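Local coordinates for protein EvdO2 (Micromonospora carbonacea, PDB 4XAB) that probably acts as a non-haem iron, 2-oxoglutarate-dependent oxygenase performing an oxidative cyclization in orthosomycin biosynthesis, here with nickel in its metal site, at residues A[126-134]-A[185-196]; A[171-182]-A[243-251]. All coordinates share one frame; numbering follows the deposited sequence.

Contacts 1 and 2 lie side by side near the metal site of a double-stranded beta-helix oxygenase, the centres of contacts 1 and 2 being about 12 Å apart. Both are on the same side of the chain's centre, contact 2 being the more peripheral. Along the chain the segments alternate: 126-134, 171-182, 185-196, 243-251. The two middle ones are joined through the small antiparallel sheet of strands 175-176 and 186-187, so each contact owns one strand of the same pair. Hydrogen bonds from Thr188 to Pro173 and between Gln130 and Leu172 tie the two contacts together. The C-terminal tail thus covers a hairpin that itself backs the metal-binding segment.

Contact 1: residues A[126-134]-A[185-196]; sequences TPWHQDEAY and GLMTDDVDPTSA. With NI (nickel (II) ion), chain B.
With CG of Trp128 anti to its carbonyl carbon (chi1 -76°) and CG1 of Val191 turned opposite the backbone N (chi1 176°), a methyl meets an indole face on. Val191 CG1 lies 3.5 Å from the centroid of the Trp128 six-membered ring, almost straight above it, and Ala196 CB reaches the ring edge in its plane, 3.6 Å from Trp128 CZ2. At Tyr134 and Leu186 the side chains run antiparallel alongside one another. Leu186 CD1 sits over the centre of the phenol ring, while Tyr134 OH accepts the Leu186 N-H at 2.8 Å, nearly straight (171°). Gly185 suits this corner, where a CB would jam against the preceding carbonyl and run into that hydroxyl. Between the two aromatics, Thr188 N donates to Trp128 O over 2.8 Å, Pro127 CB packs on Met187 CB, and a water bridges Pro127 O and Leu186 O.

His129 ND1 gives its N-H to second-shell Pro127 O (3.0 Å), close to the ring plane, which fixes the ring's rotation and presents NE2 to nickel at 2.0 Å. Asp131 OD1 binds at 2.1 Å, and His215 completes the two-histidine, one-carboxylate facial triad of this superfamily; in this crystal nickel probably takes the place of iron. Segment 185-196 therefore holds the chain on either side of the two ligands, by Trp128 O before His129 and by the Tyr134 hydroxyl after Asp131.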
# COMPACT_ATOMS: atom_id res chain seq x y z
N THR A 126 -4.47 6.16 -8.43
CA THR A 126 -3.66 6.65 -7.32
C THR A 126 -2.42 7.28 -7.95
O THR A 126 -1.57 6.58 -8.50
CB THR A 126 -3.27 5.53 -6.35
OG1 THR A 126 -4.46 4.87 -5.91
CG2 THR A 126 -2.55 6.12 -5.14
N PRO A 127 -2.35 8.62 -7.92
CA PRO A 127 -1.30 9.30 -8.68
C PRO A 127 0.08 8.95 -8.17
O PRO A 127 0.21 8.53 -7.02
CB PRO A 127 -1.61 10.79 -8.46
CG PRO A 127 -3.07 10.82 -8.15
CD PRO A 127 -3.31 9.57 -7.34
N TRP A 128 1.09 9.11 -9.02
CA TRP A 128 2.48 8.96 -8.60
C TRP A 128 2.77 9.67 -7.28
O TRP A 128 2.43 10.84 -7.11
CB TRP A 128 3.43 9.48 -9.67
CG TRP A 128 3.55 8.55 -10.82
CD1 TRP A 128 2.97 8.68 -12.06
CD2 TRP A 128 4.31 7.34 -10.85
NE1 TRP A 128 3.32 7.62 -12.85
CE2 TRP A 128 4.13 6.77 -12.13
CE3 TRP A 128 5.10 6.67 -9.91
CZ2 TRP A 128 4.73 5.57 -12.50
CZ3 TRP A 128 5.70 5.48 -10.28
CH2 TRP A 128 5.51 4.93 -11.57
N HIS A 129 3.40 8.96 -6.35
CA HIS A 129 3.78 9.52 -5.06
C HIS A 129 4.87 8.66 -4.44
O HIS A 129 5.09 7.53 -4.87
CB HIS A 129 2.58 9.60 -4.09
CG HIS A 129 2.08 8.26 -3.63
ND1 HIS A 129 1.29 7.45 -4.42
CD2 HIS A 129 2.27 7.58 -2.47
CE1 HIS A 129 1.01 6.34 -3.76
NE2 HIS A 129 1.60 6.38 -2.58
N GLN A 130 5.53 9.22 -3.43
CA GLN A 130 6.38 8.43 -2.56
C GLN A 130 5.75 8.46 -1.18
O GLN A 130 5.28 9.51 -0.73
CB GLN A 130 7.80 9.00 -2.51
CG GLN A 130 8.57 8.81 -3.79
CD GLN A 130 9.67 9.82 -3.92
OE1 GLN A 130 9.41 11.01 -4.06
NE2 GLN A 130 10.92 9.36 -3.86
N ASP A 131 5.71 7.31 -0.52
CA ASP A 131 5.03 7.26 0.77
C ASP A 131 5.72 8.20 1.76
O ASP A 131 5.07 8.78 2.63
CB ASP A 131 4.98 5.81 1.30
CG ASP A 131 4.06 4.92 0.49
OD1 ASP A 131 3.22 5.45 -0.27
OD2 ASP A 131 4.19 3.69 0.59
N GLU A 132 7.03 8.37 1.62
CA GLU A 132 7.76 9.26 2.53
C GLU A 132 7.30 10.73 2.40
O GLU A 132 7.47 11.53 3.32
CB GLU A 132 9.27 9.17 2.29
CG GLU A 132 10.08 9.90 3.38
CD GLU A 132 11.54 9.52 3.39
OE1 GLU A 132 11.89 8.44 2.88
OE2 GLU A 132 12.35 10.33 3.90
N ALA A 133 6.70 11.09 1.27
CA ALA A 133 6.23 12.47 1.11
C ALA A 133 5.15 12.83 2.13
O ALA A 133 4.90 14.01 2.39
CB ALA A 133 5.70 12.68 -0.32
N TYR A 134 4.52 11.81 2.70
CA TYR A 134 3.50 12.01 3.73
C TYR A 134 4.10 12.14 5.13
O TYR A 134 3.38 12.41 6.09
CB TYR A 134 2.51 10.84 3.74
CG TYR A 134 1.54 10.82 2.58
CD1 TYR A 134 0.35 11.52 2.64
CD2 TYR A 134 1.83 10.11 1.43
CE1 TYR A 134 -0.55 11.51 1.56
CE2 TYR A 134 0.96 10.09 0.35
CZ TYR A 134 -0.24 10.80 0.43
OH TYR A 134 -1.12 10.79 -0.64
N GLY A 185 -5.15 13.34 -1.07
CA GLY A 185 -3.78 12.85 -1.04
C GLY A 185 -2.82 13.73 -1.81
O GLY A 185 -3.19 14.82 -2.27
N LEU A 186 -1.59 13.22 -1.93
CA LEU A 186 -0.49 13.93 -2.58
C LEU A 186 -0.14 13.31 -3.92
O LEU A 186 -0.42 12.14 -4.17
CB LEU A 186 0.76 13.88 -1.68
CG LEU A 186 0.71 14.59 -0.33
CD1 LEU A 186 1.97 14.21 0.48
CD2 LEU A 186 0.65 16.07 -0.53
N MET A 187 0.50 14.10 -4.79
CA MET A 187 1.04 13.55 -6.02
C MET A 187 2.32 14.26 -6.43
O MET A 187 2.58 15.38 -5.98
CB MET A 187 0.02 13.65 -7.16
CG MET A 187 -0.27 15.06 -7.58
SD MET A 187 -1.42 15.05 -8.97
CE MET A 187 -0.48 14.09 -10.15
N THR A 188 3.10 13.60 -7.28
CA THR A 188 4.23 14.26 -7.91
C THR A 188 4.08 14.18 -9.43
O THR A 188 3.51 13.23 -9.95
CB THR A 188 5.59 13.64 -7.48
OG1 THR A 188 6.65 14.38 -8.11
CG2 THR A 188 5.70 12.15 -7.84
N ASP A 189 4.57 15.20 -10.13
CA ASP A 189 4.59 15.23 -11.59
C ASP A 189 5.94 14.75 -12.10
O ASP A 189 6.17 14.66 -13.30
CB ASP A 189 4.33 16.64 -12.12
CG ASP A 189 2.94 17.16 -11.78
OD1 ASP A 189 1.98 16.36 -11.80
OD2 ASP A 189 2.82 18.37 -11.50
N ASP A 190 6.84 14.45 -11.17
CA ASP A 190 8.24 14.26 -11.53
C ASP A 190 8.65 12.80 -11.66
O ASP A 190 9.75 12.42 -11.26
CB ASP A 190 9.11 14.99 -10.51
CG ASP A 190 8.97 16.50 -10.62
OD1 ASP A 190 9.09 17.02 -11.74
OD2 ASP A 190 8.70 17.18 -9.60
N VAL A 191 7.76 11.99 -12.23
CA VAL A 191 8.09 10.62 -12.60
C VAL A 191 7.81 10.44 -14.09
O VAL A 191 6.76 10.85 -14.59
CB VAL A 191 7.27 9.57 -11.80
CG1 VAL A 191 7.58 8.16 -12.28
CG2 VAL A 191 7.56 9.70 -10.31
N ASP A 192 8.76 9.84 -14.81
CA ASP A 192 8.57 9.55 -16.22
C ASP A 192 7.88 8.20 -16.37
O ASP A 192 8.48 7.17 -16.07
CB ASP A 192 9.93 9.55 -16.94
CG ASP A 192 9.81 9.38 -18.44
OD1 ASP A 192 8.69 9.17 -18.96
OD2 ASP A 192 10.86 9.46 -19.11
N PRO A 193 6.62 8.20 -16.82
CA PRO A 193 5.81 6.98 -16.91
C PRO A 193 6.43 5.91 -17.80
O PRO A 193 6.15 4.73 -17.59
CB PRO A 193 4.48 7.47 -17.50
CG PRO A 193 4.46 8.93 -17.23
CD PRO A 193 5.88 9.37 -17.32
N THR A 194 7.25 6.29 -18.78
CA THR A 194 7.88 5.29 -19.64
C THR A 194 8.97 4.52 -18.90
O THR A 194 9.45 3.50 -19.40
CB THR A 194 8.49 5.91 -20.91
OG1 THR A 194 9.81 6.41 -20.62
CG2 THR A 194 7.62 7.04 -21.40
N SER A 195 9.37 5.01 -17.73
CA SER A 195 10.35 4.33 -16.90
C SER A 195 9.68 3.38 -15.91
O SER A 195 10.35 2.61 -15.23
CB SER A 195 11.22 5.34 -16.16
OG SER A 195 11.78 6.28 -17.06
N ALA A 196 8.36 3.43 -15.84
CA ALA A 196 7.62 2.64 -14.86
C ALA A 196 7.60 1.15 -15.19
O ALA A 196 7.65 0.73 -16.36
CB ALA A 196 6.19 3.15 -14.73
NI NI B . 1.70 4.69 -1.43
O HOH W 1 -1.39 9.80 -4.67
O HOH W 2 1.81 2.94 -0.44

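Contact 2: residues A[171-182]-A[243-251]; sequences VLPHHHIDNDDR and PEPRPWMDW
Trp248 lies with one face against His174 and the other against its own chain. Its CG sits between backbone N and carbonyl carbon (chi1 60°), folding the indole back so that Arg246 CA covers one face toward the rim. On the opposite face His174 CB makes a CH-pi contact, 3.7 Å from the centroid of the five-membered ring. The imidazole is inclined at 39° to the six-membered ring, neither stacked nor edge-to-face, and is held by its own bonds, ND1 to Leu172 O and NE2 from Gln130 N. Val171 CG1 approaches the indole edge, 4.1 Å from Trp248 CZ2, while Val171 CG2 crosses the Arg246 side chain, 3.6 Å from Arg246 NH2. That guanidinium is edge-on to Glu244, NE (3.0 Å) and NH2 both reaching Glu244 OE1 from the same face of the carboxylate; NH1 donates to Met135 O, and NH2 also forms a salt bridge with Glu132.

In a second cluster the flat groups stand nearly perpendicular. Arg182 CG lies over the centre of the His176 ring, and Asp250 CB comes to that ring's edge. The guanidinium and the Asp250 carboxylate stand at 88°: Arg182 NH1 meets Asp250 OD2 at 2.7 Å in a salt bridge, in the guanidinium plane yet above that of the carboxylate. Arg182 NE and NH2 turn to Asn179 O and OD1, so one group ties a turn to the tail. A leucine in place of Arg182 would probably leave the Asp250 carboxylate without its charged mate and Asn179 O and OD1 without these donors.

The tail, which follows strand 238-239, packs along the chain leading into and beyond strand 175-176. Trp248 and His176 also touch Leu186 of strand 186-187, and Trp248 NE1 donates to Ala133 O of the metal-binding segment 126-134.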
# COMPACT_ATOMS: atom_id res chain seq x y z
N VAL A 171 13.22 12.62 -2.22
CA VAL A 171 11.78 12.75 -2.08
C VAL A 171 11.42 13.87 -3.03
O VAL A 171 11.82 15.02 -2.85
CB VAL A 171 11.34 13.04 -0.64
CG1 VAL A 171 9.83 13.27 -0.59
CG2 VAL A 171 11.74 11.88 0.26
N LEU A 172 10.73 13.49 -4.09
CA LEU A 172 10.36 14.36 -5.20
C LEU A 172 9.40 15.45 -4.78
O LEU A 172 8.72 15.32 -3.77
CB LEU A 172 9.74 13.50 -6.30
CG LEU A 172 10.72 12.50 -6.89
CD1 LEU A 172 10.00 11.41 -7.67
CD2 LEU A 172 11.74 13.23 -7.76
N PRO A 173 9.35 16.55 -5.54
CA PRO A 173 8.36 17.57 -5.19
C PRO A 173 6.96 16.99 -5.25
O PRO A 173 6.59 16.37 -6.25
CB PRO A 173 8.57 18.65 -6.26
CG PRO A 173 9.99 18.48 -6.70
CD PRO A 173 10.24 16.99 -6.63
N HIS A 174 6.18 17.18 -4.20
CA HIS A 174 4.79 16.74 -4.21
C HIS A 174 3.87 17.93 -3.99
O HIS A 174 4.28 18.97 -3.47
CB HIS A 174 4.51 15.68 -3.13
CG HIS A 174 5.07 14.32 -3.43
ND1 HIS A 174 6.41 14.07 -3.58
CD2 HIS A 174 4.45 13.12 -3.56
CE1 HIS A 174 6.60 12.78 -3.80
NE2 HIS A 174 5.42 12.18 -3.80
N HIS A 175 2.62 17.78 -4.38
CA HIS A 175 1.61 18.78 -4.05
C HIS A 175 0.32 18.06 -3.76
O HIS A 175 0.15 16.91 -4.14
CB HIS A 175 1.44 19.79 -5.18
CG HIS A 175 1.19 19.17 -6.52
ND1 HIS A 175 -0.08 18.99 -7.03
CD2 HIS A 175 2.04 18.70 -7.46
CE1 HIS A 175 -0.00 18.43 -8.22
NE2 HIS A 175 1.27 18.25 -8.51
N HIS A 176 -0.58 18.72 -3.06
CA HIS A 176 -1.89 18.14 -2.86
C HIS A 176 -2.61 18.10 -4.20
O HIS A 176 -2.53 19.04 -4.99
CB HIS A 176 -2.68 18.92 -1.81
CG HIS A 176 -2.32 18.54 -0.41
ND1 HIS A 176 -1.56 19.35 0.41
CD2 HIS A 176 -2.58 17.42 0.30
CE1 HIS A 176 -1.39 18.76 1.57
NE2 HIS A 176 -2.00 17.58 1.54
N ILE A 177 -3.31 17.01 -4.45
CA ILE A 177 -4.15 16.89 -5.63
C ILE A 177 -5.14 18.06 -5.65
O ILE A 177 -5.38 18.66 -6.70
CB ILE A 177 -4.88 15.53 -5.64
CG1 ILE A 177 -3.86 14.40 -5.81
CG2 ILE A 177 -5.93 15.51 -6.73
CD1 ILE A 177 -4.31 13.04 -5.30
N ASP A 178 -5.67 18.40 -4.47
CA ASP A 178 -6.47 19.60 -4.26
C ASP A 178 -6.08 20.22 -2.92
O ASP A 178 -6.30 19.62 -1.87
CB ASP A 178 -7.96 19.27 -4.27
CG ASP A 178 -8.86 20.50 -4.21
OD1 ASP A 178 -8.39 21.60 -3.82
OD2 ASP A 178 -10.05 20.37 -4.55
N ASN A 179 -5.53 21.43 -2.97
CA ASN A 179 -5.09 22.12 -1.76
C ASN A 179 -6.22 22.37 -0.76
O ASN A 179 -5.99 22.45 0.45
CB ASN A 179 -4.43 23.46 -2.14
CG ASN A 179 -3.65 24.08 -1.00
OD1 ASN A 179 -3.00 23.38 -0.21
ND2 ASN A 179 -3.70 25.40 -0.89
N ASP A 180 -7.44 22.49 -1.28
CA ASP A 180 -8.62 22.70 -0.44
C ASP A 180 -9.37 21.39 -0.14
O ASP A 180 -10.46 21.41 0.44
CB ASP A 180 -9.57 23.70 -1.10
CG ASP A 180 -8.97 25.09 -1.19
OD1 ASP A 180 -8.40 25.57 -0.19
OD2 ASP A 180 -9.07 25.71 -2.28
N ASP A 181 -8.79 20.27 -0.54
CA ASP A 181 -9.36 18.95 -0.29
C ASP A 181 -8.23 17.95 -0.06
O ASP A 181 -8.03 17.00 -0.82
CB ASP A 181 -10.27 18.54 -1.45
CG ASP A 181 -11.17 17.36 -1.12
OD1 ASP A 181 -11.26 16.97 0.06
OD2 ASP A 181 -11.82 16.83 -2.05
N ARG A 182 -7.46 18.18 1.01
CA ARG A 182 -6.19 17.49 1.19
C ARG A 182 -6.29 15.99 1.42
O ARG A 182 -5.34 15.25 1.14
CB ARG A 182 -5.43 18.15 2.34
CG ARG A 182 -5.02 19.56 1.99
CD ARG A 182 -4.24 20.24 3.09
NE ARG A 182 -3.74 21.53 2.64
CZ ARG A 182 -2.95 22.31 3.37
NH1 ARG A 182 -2.56 21.93 4.57
NH2 ARG A 182 -2.54 23.48 2.88
N PRO A 243 16.46 19.10 8.05
CA PRO A 243 15.20 18.62 7.48
C PRO A 243 14.86 19.29 6.14
O PRO A 243 15.06 20.50 6.00
CB PRO A 243 14.16 19.00 8.54
CG PRO A 243 14.94 19.21 9.80
CD PRO A 243 16.27 19.72 9.37
N GLU A 244 14.39 18.50 5.18
CA GLU A 244 13.80 19.02 3.94
C GLU A 244 12.58 19.88 4.23
O GLU A 244 11.85 19.60 5.18
CB GLU A 244 13.42 17.86 3.01
CG GLU A 244 14.58 17.03 2.59
CD GLU A 244 14.16 15.75 1.87
OE1 GLU A 244 12.94 15.51 1.70
OE2 GLU A 244 15.06 14.98 1.48
N PRO A 245 12.34 20.91 3.41
CA PRO A 245 11.18 21.79 3.63
C PRO A 245 9.81 21.11 3.49
O PRO A 245 8.93 21.38 4.31
CB PRO A 245 11.35 22.88 2.56
CG PRO A 245 12.35 22.34 1.58
CD PRO A 245 13.25 21.44 2.38
N ARG A 246 9.63 20.25 2.49
CA ARG A 246 8.34 19.62 2.17
C ARG A 246 7.14 20.56 2.40
O ARG A 246 6.32 20.34 3.29
CB ARG A 246 8.17 18.31 2.96
CG ARG A 246 9.28 17.30 2.65
CD ARG A 246 8.99 15.88 3.12
NE ARG A 246 10.22 15.10 3.01
CZ ARG A 246 10.51 14.03 3.74
NH1 ARG A 246 9.65 13.59 4.65
NH2 ARG A 246 11.67 13.41 3.56
N PRO A 247 7.04 21.61 1.58
CA PRO A 247 6.03 22.66 1.80
C PRO A 247 4.60 22.17 1.55
O PRO A 247 3.64 22.87 1.88
CB PRO A 247 6.43 23.74 0.79
CG PRO A 247 7.15 23.01 -0.28
CD PRO A 247 7.85 21.86 0.38
N TRP A 248 4.47 20.96 1.01
CA TRP A 248 3.16 20.38 0.73
C TRP A 248 2.57 19.68 1.95
O TRP A 248 1.46 19.16 1.90
CB TRP A 248 3.26 19.37 -0.41
CG TRP A 248 4.21 18.24 -0.09
CD1 TRP A 248 3.94 17.11 0.63
CD2 TRP A 248 5.58 18.13 -0.49
NE1 TRP A 248 5.06 16.31 0.71
CE2 TRP A 248 6.08 16.91 0.02
CE3 TRP A 248 6.44 18.95 -1.24
CZ2 TRP A 248 7.38 16.49 -0.20
CZ3 TRP A 248 7.74 18.52 -1.45
CH2 TRP A 248 8.19 17.31 -0.93
N MET A 249 3.34 19.63 3.03
CA MET A 249 2.92 18.88 4.20
C MET A 249 1.65 19.45 4.80
O MET A 249 1.53 20.66 4.97
CB MET A 249 4.02 18.85 5.26
CG MET A 249 3.72 17.93 6.43
SD MET A 249 4.85 16.52 6.51
CE MET A 249 4.75 15.93 4.82
N ASP A 250 0.71 18.57 5.12
CA ASP A 250 -0.50 18.97 5.83
C ASP A 250 -0.28 18.87 7.33
O ASP A 250 -0.35 17.79 7.90
CB ASP A 250 -1.69 18.09 5.40
CG ASP A 250 -3.01 18.61 5.94
OD1 ASP A 250 -3.95 17.80 6.07
OD2 ASP A 250 -3.11 19.82 6.23
N TRP A 251 0.01 20.00 7.96
CA TRP A 251 0.16 20.04 9.41
C TRP A 251 -1.19 20.33 10.07
O TRP A 251 -1.70 19.52 10.85
CB TRP A 251 1.18 21.11 9.83
CG TRP A 251 2.52 20.98 9.15
CD1 TRP A 251 2.96 21.69 8.07
CD2 TRP A 251 3.59 20.10 9.51
NE1 TRP A 251 4.24 21.30 7.74
CE2 TRP A 251 4.65 20.33 8.61
CE3 TRP A 251 3.76 19.13 10.51
CZ2 TRP A 251 5.85 19.62 8.67
CZ3 TRP A 251 4.95 18.45 10.58
CH2 TRP A 251 5.98 18.69 9.66
O HOH W 3 14.79 14.56 -0.89